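Long-range contacts in thermotoga maritima TmcAL (Thermotoga maritima, PDB 5Y0T), which belongs to the HIGH nucleotidyl transferase family of the HUP clan and binds adenosine-5'-rp-alpha-thio-triphosphate in the crystal: residues 83-88 with 178-182; 73-77 with 325-330; 44-49 with 214-218; 243-248 with 401-407. Residue numbers count along the deposited sequence, not the author numbering.

Interaction 1: residues 83-88 with 178-182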
loop_
_atom_site.group_PDB
_atom_site.type_symbol
_atom_site.label_atom_id
_atom_site.label_comp_id
_atom_site.label_asym_id
_atom_site.label_seq_id
_atom_site.Cartn_x
_atom_site.Cartn_y
_atom_site.Cartn_z
ATOM N N ALA A 83 -22.569 -15.500 -3.799
ATOM C CA ALA A 83 -23.966 -15.899 -3.809
ATOM C C ALA A 83 -24.577 -15.724 -2.431
ATOM O O ALA A 83 -25.711 -15.280 -2.295
ATOM C CB ALA A 83 -24.107 -17.351 -4.272
ATOM N N PHE A 84 -23.814 -16.074 -1.405
ATOM C CA PHE A 84 -24.353 -16.045 -0.055
ATOM C C PHE A 84 -24.684 -14.620 0.352
ATOM O O PHE A 84 -25.744 -14.362 0.915
ATOM C CB PHE A 84 -23.374 -16.652 0.940
ATOM C CG PHE A 84 -23.838 -16.557 2.369
ATOM C CD1 PHE A 84 -24.860 -17.376 2.834
ATOM C CD2 PHE A 84 -23.238 -15.659 3.251
ATOM C CE1 PHE A 84 -25.291 -17.304 4.161
ATOM C CE2 PHE A 84 -23.656 -15.578 4.578
ATOM C CZ PHE A 84 -24.680 -16.402 5.034
ATOM N N GLY A 85 -23.762 -13.702 0.074
ATOM C CA GLY A 85 -23.995 -12.297 0.349
ATOM C C GLY A 85 -25.184 -11.758 -0.425
ATOM O O GLY A 85 -26.025 -11.062 0.119
ATOM N N ALA A 86 -25.262 -12.089 -1.707
ATOM C CA ALA A 86 -26.310 -11.558 -2.551
ATOM C C ALA A 86 -27.704 -12.013 -2.130
ATOM O O ALA A 86 -28.640 -11.216 -2.089
ATOM C CB ALA A 86 -26.041 -11.955 -4.010
ATOM N N VAL A 87 -27.853 -13.302 -1.836
ATOM C CA VAL A 87 -29.147 -13.826 -1.391
ATOM C C VAL A 87 -29.490 -13.258 0.004
ATOM O O VAL A 87 -30.645 -12.936 0.290
ATOM C CB VAL A 87 -29.141 -15.383 -1.394
ATOM C CG1 VAL A 87 -30.389 -15.965 -0.735
ATOM C CG2 VAL A 87 -29.017 -15.904 -2.830
ATOM N N CYS A 88 -28.495 -13.095 0.872
ATOM C CA CYS A 88 -28.791 -12.505 2.186
ATOM C C CYS A 88 -29.359 -11.082 2.057
ATOM O O CYS A 88 -30.307 -10.727 2.759
ATOM C CB CYS A 88 -27.544 -12.470 3.079
ATOM S SG CYS A 88 -27.090 -14.036 3.828
ATOM N N SER A 178 -27.668 -21.084 -0.818
ATOM C CA SER A 178 -27.700 -19.983 0.153
ATOM C C SER A 178 -29.103 -19.723 0.694
ATOM O O SER A 178 -29.295 -19.553 1.901
ATOM C CB SER A 178 -27.147 -18.701 -0.480
ATOM O OG SER A 178 -25.742 -18.821 -0.666
ATOM N N ALA A 179 -30.092 -19.696 -0.194
ATOM C CA ALA A 179 -31.466 -19.480 0.247
ATOM C C ALA A 179 -31.905 -20.594 1.188
ATOM O O ALA A 179 -32.574 -20.336 2.181
ATOM C CB ALA A 179 -32.395 -19.407 -0.937
ATOM N N LEU A 180 -31.531 -21.837 0.868
ATOM C CA LEU A 180 -31.851 -22.967 1.744
ATOM C C LEU A 180 -31.190 -22.766 3.101
ATOM O O LEU A 180 -31.836 -22.913 4.146
ATOM C CB LEU A 180 -31.400 -24.301 1.121
ATOM C CG LEU A 180 -32.243 -24.772 -0.068
ATOM C CD1 LEU A 180 -31.674 -26.054 -0.711
ATOM C CD2 LEU A 180 -33.675 -24.988 0.394
ATOM N N LYS A 181 -29.910 -22.407 3.092
ATOM C CA LYS A 181 -29.193 -22.217 4.359
ATOM C C LYS A 181 -29.843 -21.170 5.251
ATOM O O LYS A 181 -29.927 -21.355 6.465
ATOM C CB LYS A 181 -27.731 -21.829 4.121
ATOM C CG LYS A 181 -26.897 -22.920 3.486
ATOM C CD LYS A 181 -25.427 -22.752 3.840
ATOM C CE LYS A 181 -25.019 -21.291 3.830
ATOM N NZ LYS A 181 -23.542 -21.124 3.890
ATOM N N ILE A 182 -30.279 -20.057 4.675
ATOM C CA ILE A 182 -30.844 -19.015 5.514
ATOM C C ILE A 182 -32.349 -19.141 5.679
ATOM O O ILE A 182 -32.971 -18.302 6.320
ATOM C CB ILE A 182 -30.495 -17.590 4.984
ATOM C CG1 ILE A 182 -31.188 -17.284 3.653
ATOM C CG2 ILE A 182 -28.978 -17.439 4.865
ATOM C CD1 ILE A 182 -30.983 -15.808 3.200
#

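Interaction 2: residues 73-77 with 325-330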
loop_
_atom_site.group_PDB
_atom_site.type_symbol
_atom_site.label_atom_id
_atom_site.label_comp_id
_atom_site.label_asym_id
_atom_site.label_seq_id
_atom_site.Cartn_x
_atom_site.Cartn_y
_atom_site.Cartn_z
ATOM N N VAL A 73 -17.065 -7.314 0.662
ATOM C CA VAL A 73 -16.582 -8.566 1.214
ATOM C C VAL A 73 -17.227 -9.780 0.514
ATOM O O VAL A 73 -16.631 -10.854 0.481
ATOM C CB VAL A 73 -16.824 -8.622 2.756
ATOM C CG1 VAL A 73 -18.345 -8.595 3.090
ATOM C CG2 VAL A 73 -16.116 -9.823 3.362
ATOM N N PHE A 74 -18.467 -9.630 0.032
ATOM C CA PHE A 74 -19.113 -10.645 -0.827
ATOM C C PHE A 74 -18.863 -10.474 -2.318
ATOM O O PHE A 74 -18.666 -11.456 -3.034
ATOM C CB PHE A 74 -20.616 -10.678 -0.554
ATOM C CG PHE A 74 -20.930 -10.824 0.907
ATOM C CD1 PHE A 74 -20.655 -12.014 1.561
ATOM C CD2 PHE A 74 -21.430 -9.748 1.639
ATOM C CE1 PHE A 74 -20.908 -12.148 2.927
ATOM C CE2 PHE A 74 -21.694 -9.874 2.999
ATOM C CZ PHE A 74 -21.425 -11.073 3.642
ATOM N N ALA A 75 -18.913 -9.227 -2.787
ATOM C CA ALA A 75 -18.808 -8.939 -4.222
ATOM C C ALA A 75 -17.511 -9.454 -4.845
ATOM O O ALA A 75 -17.464 -9.762 -6.040
ATOM C CB ALA A 75 -18.947 -7.408 -4.465
ATOM N N THR A 76 -16.440 -9.479 -4.051
ATOM C CA THR A 76 -15.151 -9.950 -4.525
ATOM C C THR A 76 -14.799 -11.386 -4.134
ATOM O O THR A 76 -13.645 -11.780 -4.281
ATOM C CB THR A 76 -14.014 -9.014 -4.067
ATOM O OG1 THR A 76 -14.026 -8.911 -2.643
ATOM C CG2 THR A 76 -14.216 -7.621 -4.690
ATOM N N GLN A 77 -15.727 -12.139 -3.553
ATOM C CA GLN A 77 -15.416 -13.542 -3.238
ATOM C C GLN A 77 -15.668 -14.472 -4.408
ATOM O O GLN A 77 -16.263 -14.073 -5.407
ATOM C CB GLN A 77 -16.246 -14.031 -2.055
ATOM C CG GLN A 77 -15.672 -13.689 -0.714
ATOM C CD GLN A 77 -16.429 -14.362 0.401
ATOM O OE1 GLN A 77 -16.308 -15.568 0.601
ATOM N NE2 GLN A 77 -17.227 -13.581 1.136
ATOM N N PHE A 325 -12.536 -11.955 9.507
ATOM C CA PHE A 325 -13.562 -11.043 9.000
ATOM C C PHE A 325 -14.433 -11.728 7.938
ATOM O O PHE A 325 -15.672 -11.627 7.971
ATOM C CB PHE A 325 -12.879 -9.789 8.447
ATOM C CG PHE A 325 -13.777 -8.892 7.644
ATOM C CD1 PHE A 325 -14.818 -8.206 8.244
ATOM C CD2 PHE A 325 -13.535 -8.693 6.294
ATOM C CE1 PHE A 325 -15.638 -7.364 7.500
ATOM C CE2 PHE A 325 -14.340 -7.846 5.545
ATOM C CZ PHE A 325 -15.390 -7.177 6.147
ATOM N N VAL A 326 -13.805 -12.447 7.011
ATOM C CA VAL A 326 -14.584 -13.142 5.976
ATOM C C VAL A 326 -15.370 -14.311 6.585
ATOM O O VAL A 326 -16.513 -14.575 6.195
ATOM C CB VAL A 326 -13.688 -13.646 4.816
ATOM C CG1 VAL A 326 -14.495 -14.455 3.825
ATOM C CG2 VAL A 326 -13.049 -12.475 4.110
ATOM N N GLU A 327 -14.778 -14.989 7.564
ATOM C CA GLU A 327 -15.471 -16.086 8.227
ATOM C C GLU A 327 -16.754 -15.591 8.903
ATOM O O GLU A 327 -17.806 -16.209 8.780
ATOM C CB GLU A 327 -14.565 -16.769 9.252
ATOM C CG GLU A 327 -15.272 -17.855 10.062
ATOM C CD GLU A 327 -15.651 -19.054 9.212
ATOM O OE1 GLU A 327 -15.053 -19.225 8.123
ATOM O OE2 GLU A 327 -16.544 -19.824 9.630
ATOM N N LYS A 328 -16.658 -14.486 9.628
ATOM C CA LYS A 328 -17.840 -13.900 10.250
ATOM C C LYS A 328 -18.847 -13.400 9.210
ATOM O O LYS A 328 -20.062 -13.559 9.381
ATOM C CB LYS A 328 -17.448 -12.748 11.178
ATOM C CG LYS A 328 -16.850 -13.189 12.510
ATOM C CD LYS A 328 -16.716 -12.006 13.464
ATOM C CE LYS A 328 -18.083 -11.411 13.812
ATOM N NZ LYS A 328 -18.001 -10.304 14.822
ATOM N N SER A 329 -18.353 -12.781 8.143
ATOM C CA SER A 329 -19.256 -12.289 7.102
ATOM C C SER A 329 -19.983 -13.453 6.419
ATOM O O SER A 329 -21.146 -13.325 6.045
ATOM C CB SER A 329 -18.501 -11.464 6.059
ATOM O OG SER A 329 -17.868 -10.333 6.641
ATOM N N ASN A 330 -19.309 -14.590 6.270
ATOM C CA ASN A 330 -19.911 -15.729 5.569
ATOM C C ASN A 330 -20.805 -16.586 6.466
ATOM O O ASN A 330 -21.434 -17.539 6.010
ATOM C CB ASN A 330 -18.813 -16.591 4.940
ATOM C CG ASN A 330 -18.281 -15.980 3.662
ATOM O OD1 ASN A 330 -18.849 -15.001 3.157
ATOM N ND2 ASN A 330 -17.201 -16.559 3.113
#

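Interaction 3: residues 44-49 with 214-218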
loop_
_atom_site.group_PDB
_atom_site.type_symbol
_atom_site.label_atom_id
_atom_site.label_comp_id
_atom_site.label_asym_id
_atom_site.label_seq_id
_atom_site.Cartn_x
_atom_site.Cartn_y
_atom_site.Cartn_z
ATOM N N ARG A 44 -14.578 -11.128 -10.465
ATOM C CA ARG A 44 -13.375 -11.628 -11.138
ATOM C C ARG A 44 -12.077 -10.996 -10.615
ATOM O O ARG A 44 -11.000 -11.284 -11.126
ATOM C CB ARG A 44 -13.464 -11.372 -12.649
ATOM C CG ARG A 44 -14.435 -12.253 -13.417
ATOM C CD ARG A 44 -14.687 -11.680 -14.818
ATOM N NE ARG A 44 -13.487 -11.079 -15.408
ATOM C CZ ARG A 44 -12.718 -11.665 -16.325
ATOM N NH1 ARG A 44 -13.019 -12.878 -16.767
ATOM N NH2 ARG A 44 -11.649 -11.040 -16.804
ATOM N N GLY A 45 -12.187 -10.095 -9.644
ATOM C CA GLY A 45 -11.022 -9.397 -9.114
ATOM C C GLY A 45 -10.567 -8.205 -9.955
ATOM O O GLY A 45 -9.401 -7.831 -9.944
ATOM N N GLU A 46 -11.491 -7.606 -10.694
ATOM C CA GLU A 46 -11.176 -6.430 -11.508
ATOM C C GLU A 46 -11.972 -5.246 -10.990
ATOM O O GLU A 46 -12.986 -5.443 -10.329
ATOM C CB GLU A 46 -11.515 -6.667 -12.977
ATOM C CG GLU A 46 -10.704 -7.771 -13.650
ATOM C CD GLU A 46 -10.863 -7.757 -15.152
ATOM O OE1 GLU A 46 -10.315 -6.834 -15.795
ATOM O OE2 GLU A 46 -11.530 -8.673 -15.689
ATOM N N PRO A 47 -11.513 -4.019 -11.279
ATOM C CA PRO A 47 -12.367 -2.861 -11.002
ATOM C C PRO A 47 -13.510 -2.810 -11.997
ATOM O O PRO A 47 -13.358 -3.294 -13.124
ATOM C CB PRO A 47 -11.437 -1.664 -11.201
ATOM C CG PRO A 47 -10.400 -2.163 -12.193
ATOM C CD PRO A 47 -10.232 -3.639 -11.899
ATOM N N ALA A 48 -14.625 -2.211 -11.599
ATOM C CA ALA A 48 -15.690 -1.926 -12.544
ATOM C C ALA A 48 -15.156 -0.883 -13.507
ATOM O O ALA A 48 -14.345 -0.019 -13.127
ATOM C CB ALA A 48 -16.931 -1.446 -11.824
ATOM N N VAL A 49 -15.560 -0.960 -14.763
ATOM C CA VAL A 49 -14.939 -0.089 -15.743
ATOM C C VAL A 49 -15.418 1.368 -15.556
ATOM O O VAL A 49 -14.696 2.309 -15.893
ATOM C CB VAL A 49 -15.189 -0.607 -17.182
ATOM C CG1 VAL A 49 -16.683 -0.496 -17.579
ATOM C CG2 VAL A 49 -14.270 0.111 -18.160
ATOM N N ARG A 214 -15.183 -4.791 -22.514
ATOM C CA ARG A 214 -14.126 -4.035 -21.859
ATOM C C ARG A 214 -12.858 -4.061 -22.715
ATOM O O ARG A 214 -12.126 -3.078 -22.777
ATOM C CB ARG A 214 -13.856 -4.582 -20.453
ATOM C CG ARG A 214 -15.003 -4.313 -19.473
ATOM C CD ARG A 214 -14.572 -4.504 -18.008
ATOM N NE ARG A 214 -13.992 -5.828 -17.770
ATOM C CZ ARG A 214 -14.694 -6.935 -17.537
ATOM N NH1 ARG A 214 -16.016 -6.903 -17.522
ATOM N NH2 ARG A 214 -14.066 -8.085 -17.327
ATOM N N ASN A 215 -12.600 -5.172 -23.400
ATOM C CA ASN A 215 -11.431 -5.228 -24.272
ATOM C C ASN A 215 -11.611 -4.365 -25.515
ATOM O O ASN A 215 -10.641 -3.802 -26.035
ATOM C CB ASN A 215 -11.114 -6.675 -24.680
ATOM C CG ASN A 215 -10.445 -7.449 -23.565
ATOM O OD1 ASN A 215 -9.934 -6.858 -22.614
ATOM N ND2 ASN A 215 -10.437 -8.772 -23.675
ATOM N N LEU A 216 -12.850 -4.261 -25.991
ATOM C CA LEU A 216 -13.150 -3.348 -27.088
ATOM C C LEU A 216 -12.862 -1.904 -26.674
ATOM O O LEU A 216 -12.322 -1.129 -27.462
ATOM C CB LEU A 216 -14.606 -3.489 -27.541
ATOM C CG LEU A 216 -14.992 -4.763 -28.298
ATOM C CD1 LEU A 216 -16.493 -4.808 -28.504
ATOM C CD2 LEU A 216 -14.262 -4.865 -29.645
ATOM N N MET A 217 -13.220 -1.541 -25.443
ATOM C CA MET A 217 -12.878 -0.205 -24.936
ATOM C C MET A 217 -11.366 0.040 -24.939
ATOM O O MET A 217 -10.920 1.079 -25.429
ATOM C CB MET A 217 -13.428 -0.004 -23.533
ATOM C CG MET A 217 -14.966 -0.007 -23.473
ATOM S SD MET A 217 -15.477 0.290 -21.780
ATOM C CE MET A 217 -17.069 -0.530 -21.734
ATOM N N ARG A 218 -10.591 -0.911 -24.406
ATOM C CA ARG A 218 -9.117 -0.835 -24.438
ATOM C C ARG A 218 -8.569 -0.550 -25.830
ATOM O O ARG A 218 -7.637 0.245 -25.998
ATOM C CB ARG A 218 -8.479 -2.135 -23.929
ATOM C CG ARG A 218 -8.654 -2.398 -22.434
ATOM C CD ARG A 218 -7.994 -3.717 -22.028
ATOM N NE ARG A 218 -7.879 -3.838 -20.572
ATOM C CZ ARG A 218 -8.769 -4.442 -19.787
ATOM N NH1 ARG A 218 -9.848 -5.000 -20.316
ATOM N NH2 ARG A 218 -8.577 -4.494 -18.467
HETATM O O HOH W 1 -10.204 -4.279 -15.893
HETATM O O HOH W 2 -11.307 -6.653 -18.212
#

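Interaction 4: residues 243-248 with 401-407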
loop_
_atom_site.group_PDB
_atom_site.type_symbol
_atom_site.label_atom_id
_atom_site.label_comp_id
_atom_site.label_asym_id
_atom_site.label_seq_id
_atom_site.Cartn_x
_atom_site.Cartn_y
_atom_site.Cartn_z
ATOM N N GLU A 243 -15.839 13.057 -18.532
ATOM C CA GLU A 243 -15.473 13.774 -17.310
ATOM C C GLU A 243 -14.226 13.217 -16.629
ATOM O O GLU A 243 -13.834 13.703 -15.574
ATOM C CB GLU A 243 -16.638 13.762 -16.323
ATOM C CG GLU A 243 -17.849 14.549 -16.817
ATOM C CD GLU A 243 -18.942 14.659 -15.773
ATOM O OE1 GLU A 243 -18.636 14.906 -14.583
ATOM O OE2 GLU A 243 -20.116 14.486 -16.144
ATOM N N GLY A 244 -13.626 12.183 -17.215
ATOM C CA GLY A 244 -12.384 11.619 -16.710
ATOM C C GLY A 244 -12.574 10.662 -15.544
ATOM O O GLY A 244 -11.663 10.459 -14.748
ATOM N N ARG A 245 -13.780 10.126 -15.407
ATOM C CA ARG A 245 -14.067 9.112 -14.399
ATOM C C ARG A 245 -14.080 7.697 -14.986
ATOM O O ARG A 245 -14.485 6.745 -14.333
ATOM C CB ARG A 245 -15.382 9.425 -13.680
ATOM C CG ARG A 245 -15.256 10.628 -12.717
ATOM C CD ARG A 245 -16.472 10.737 -11.783
ATOM N NE ARG A 245 -17.682 10.805 -12.582
ATOM C CZ ARG A 245 -18.202 11.920 -13.068
ATOM N NH1 ARG A 245 -17.636 13.106 -12.801
ATOM N NH2 ARG A 245 -19.289 11.846 -13.829
ATOM N N GLY A 246 -13.705 7.568 -16.249
ATOM C CA GLY A 246 -13.520 6.242 -16.816
ATOM C C GLY A 246 -12.786 6.320 -18.136
ATOM O O GLY A 246 -12.531 7.407 -18.627
ATOM N N PRO A 247 -12.429 5.164 -18.715
ATOM C CA PRO A 247 -12.634 3.841 -18.134
ATOM C C PRO A 247 -11.587 3.585 -17.071
ATOM O O PRO A 247 -10.542 4.223 -17.097
ATOM C CB PRO A 247 -12.459 2.894 -19.328
ATOM C CG PRO A 247 -11.475 3.619 -20.216
ATOM C CD PRO A 247 -11.759 5.108 -20.028
ATOM N N VAL A 248 -11.877 2.692 -16.139
ATOM C CA VAL A 248 -10.893 2.272 -15.152
ATOM C C VAL A 248 -10.573 0.806 -15.415
ATOM O O VAL A 248 -11.486 -0.023 -15.467
ATOM C CB VAL A 248 -11.408 2.445 -13.708
ATOM C CG1 VAL A 248 -10.383 1.883 -12.703
ATOM C CG2 VAL A 248 -11.709 3.924 -13.416
ATOM N N PHE A 401 -7.868 6.131 -9.224
ATOM C CA PHE A 401 -7.557 5.658 -10.578
ATOM C C PHE A 401 -8.459 6.209 -11.684
ATOM O O PHE A 401 -8.313 5.823 -12.847
ATOM C CB PHE A 401 -7.540 4.130 -10.582
ATOM C CG PHE A 401 -6.521 3.577 -9.636
ATOM C CD1 PHE A 401 -5.213 3.377 -10.052
ATOM C CD2 PHE A 401 -6.850 3.346 -8.309
ATOM C CE1 PHE A 401 -4.247 2.911 -9.169
ATOM C CE2 PHE A 401 -5.903 2.880 -7.412
ATOM C CZ PHE A 401 -4.588 2.653 -7.849
ATOM N N PHE A 402 -9.386 7.097 -11.324
ATOM C CA PHE A 402 -10.041 7.943 -12.320
ATOM C C PHE A 402 -8.948 8.581 -13.167
ATOM O O PHE A 402 -7.979 9.111 -12.619
ATOM C CB PHE A 402 -10.875 9.058 -11.673
ATOM C CG PHE A 402 -12.163 8.610 -11.045
ATOM C CD1 PHE A 402 -12.910 7.570 -11.583
ATOM C CD2 PHE A 402 -12.652 9.276 -9.922
ATOM C CE1 PHE A 402 -14.132 7.192 -11.019
ATOM C CE2 PHE A 402 -13.858 8.890 -9.332
ATOM C CZ PHE A 402 -14.599 7.839 -9.888
ATOM N N PRO A 403 -9.095 8.544 -14.500
ATOM C CA PRO A 403 -8.061 9.094 -15.384
ATOM C C PRO A 403 -7.742 10.568 -15.110
ATOM O O PRO A 403 -6.585 10.938 -15.205
ATOM C CB PRO A 403 -8.665 8.903 -16.781
ATOM C CG PRO A 403 -9.470 7.622 -16.628
ATOM C CD PRO A 403 -10.098 7.753 -15.245
ATOM N N SER A 404 -8.732 11.384 -14.767
ATOM C CA SER A 404 -8.474 12.805 -14.535
ATOM C C SER A 404 -8.315 13.079 -13.049
ATOM O O SER A 404 -9.177 12.737 -12.245
ATOM C CB SER A 404 -9.598 13.659 -15.124
ATOM O OG SER A 404 -9.636 13.514 -16.538
ATOM N N VAL A 405 -7.194 13.687 -12.689
ATOM C CA VAL A 405 -6.905 14.010 -11.290
ATOM C C VAL A 405 -7.963 14.944 -10.671
ATOM O O VAL A 405 -8.190 14.923 -9.459
ATOM C CB VAL A 405 -5.490 14.651 -11.169
ATOM C CG1 VAL A 405 -5.467 16.029 -11.824
ATOM C CG2 VAL A 405 -5.048 14.727 -9.714
ATOM N N GLU A 406 -8.618 15.755 -11.496
ATOM C CA GLU A 406 -9.682 16.641 -11.000
ATOM C C GLU A 406 -10.876 15.879 -10.390
ATOM O O GLU A 406 -11.700 16.475 -9.688
ATOM C CB GLU A 406 -10.198 17.563 -12.123
ATOM C CG GLU A 406 -9.212 18.624 -12.628
ATOM C CD GLU A 406 -8.159 18.077 -13.596
ATOM O OE1 GLU A 406 -8.187 16.864 -13.911
ATOM O OE2 GLU A 406 -7.286 18.868 -14.031
ATOM N N GLN A 407 -10.977 14.579 -10.682
ATOM C CA GLN A 407 -12.064 13.725 -10.169
ATOM C C GLN A 407 -11.721 12.881 -8.944
ATOM O O GLN A 407 -12.561 12.110 -8.465
ATOM C CB GLN A 407 -12.552 12.778 -11.271
ATOM C CG GLN A 407 -13.025 13.493 -12.543
ATOM C CD GLN A 407 -14.350 14.219 -12.341
ATOM O OE1 GLN A 407 -15.019 14.029 -11.328
ATOM N NE2 GLN A 407 -14.741 15.034 -13.316
HETATM O O HOH W 3 -16.947 16.799 -13.603
#

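Interaction 1: residues 83-88 with 178-182
At the start of the segment, A83 lies beside the hydroxyl of S178, with A83 CB and S178 OG 4.2 Å apart. F84 follows, and here the backbones come closest, the CA atoms of F84 and S178 being 5.2 Å apart. F84 CA lies 3.2 Å from S178 OG, a contact without a hydrogen bond; the hydroxyl is bonded to the carbonyl of E174 in its own helix. The F84 ring, in the t rotamer, reaches along the partner helix, so that F84 CE1 meets I182 CG2 at 3.8 Å and the aliphatic K181 CE at 4.0 Å. One turn on, V87 points toward 178-182, and V87 CG1 packs 4.0 Å from both A179 CB and I182 CD1. C88 closes the contact with its SG 4.0 Å from I182 CG2. The segment axes approach to 9.4 Å and cross at -61°. Helix 79-92 thus packs obliquely against the C-terminal part of helix 167-182, whose L180 turns instead to helix 108-120, while C88 also touches P334 in a loop.

Interaction 2: residues 73-77 with 325-330
Two carboxamides pair head to head across this contact. N330 ND2 donates to Q77 OE1 at 2.8 Å, Q77 NE2 returns a bond to N330 OD1 at 3.0 Å, and both are nearly straight, as expected of a cyclic amide pair. The second proton of the Q77 amide is used as well, since Q77 NE2 also donates to V73 O at 2.9 Å; the glutamine therefore folds back on the end of its own short helix while joining the other one. Beside this pair, the edge of the F74 ring faces polar atoms, with F74 CE1 3.5 Å from N330 OD1 and F74 CZ 3.3 Å from S329 O. Farther out the surface is apolar. V73 points toward helix 323-332, and V73 CG2 meets F325 CE2 at 3.4 Å and V326 CG2 at 4.1 Å. The S329 hydroxyl bonds back to F325 O at 2.9 Å, and V73 CG2 packs 3.8 Å from S329 OG. F325 also touches helix 381-399. The arrangement is a reciprocal Gln-Asn carboxamide pair joining the turn after helix 72-75, which follows strand 66-70 of the mixed sheet, to helix 323-332 from much later in the chain.

Interaction 3: residues 44-49 with 214-218
Three arginines gather around one carboxylate, that of E46, close enough for like charges to meet: R44 NE lies 3.6 Å from R214 NH2. E46 OE2 takes a short bond of 2.6 Å from R44 NH2 within its own segment and a weak one of 3.1 Å from R214 NH2 across the contact. E46 OE1 faces the third arginine, in a long salt bridge of 4.0 Å to R218 NH2, and the gap is filled by water. Water 2 donates to E46 OE1 (2.6 Å) and accepts from R214 NE (2.8 Å) and R218 NH1 (3.0 Å), so it ties both helix arginines to the acid; water 1 makes a second bridge from E46 OE1 to R218 NH2, weak on the arginine side. R214 also bonds the carbonyl of N11, and R218 pairs with E251. Apolar packing flanks the charges, with V49 CG2 3.8 Å from M217 SD and V49 CB 4.0 Å from R214 CD. The result is a largely buried, water-assisted salt-bridge network that joins the loop after strand 32-38 to helix 210-218, near the pocket of the bound adenosine-5'-rp-alpha-thio-triphosphate.

Interaction 4: residues 243-248 with 401-407
Hydrogen bonds hold the two loops at one end. S404 N donates to G244 O in an almost straight bond of 3.1 Å, and Q407 uses its whole amide: Q407 NE2 reaches E243 O at 2.8 Å, a weak bond by its angle, while Q407 OE1 accepts from R245 NH1 at 3.1 Å. A salt bridge lies alongside, R245 NH1 to E243 OE1 at 2.7 Å, and water 3 links E243 OE1 to Q407 NE2. R245 also pairs with E240 in the preceding helix. The aromatic contribution is a CH-pi contact, R245 CG standing 3.8 Å from the centroid of the F402 ring and almost exactly on its normal. An apolar pair lies farther along the loop, V248 CG1 approaching F401 CB at 4.2 Å. The P403 ring packs on backbone carbonyls, P403 CG lying 3.7 Å from G246 O and 3.6 Å from P247 O, where P247 follows a cis peptide bond. Close packing at G244 depends on the absence of a side chain, since a CB there would lie 2.0 Å from S404 OG. With its positive phi, G244 forms the Schellman motif that ends helix 231-242, and the loop following helix 381-399 docks onto this helix terminus.

In the fold
The four contacts form two groups. Interactions 1 and 2 adjoin, their centres 12 Å apart: F84 CE2 packs 3.3 Å from N330 O and G85 CA 3.4 Å from F74 CG, so helix 79-92 fits against both helix 72-75 and helix 323-332. Interactions 3 and 4, with centres 14 Å apart, meet through a probable hydrogen bond from V248 N to V49 O (2.9 Å) and through V49 CG2 against P247 CB (3.5 Å). Interactions 2 and 3 alternate along the chain and do not touch, their nearest atoms being about 5 Å apart. Between nearest atoms, the R214 side chain is about 6 Å from the bound adenosine-5'-rp-alpha-thio-triphosphate, whereas the A83 and F74 side chains stand about 11 and 13 Å away.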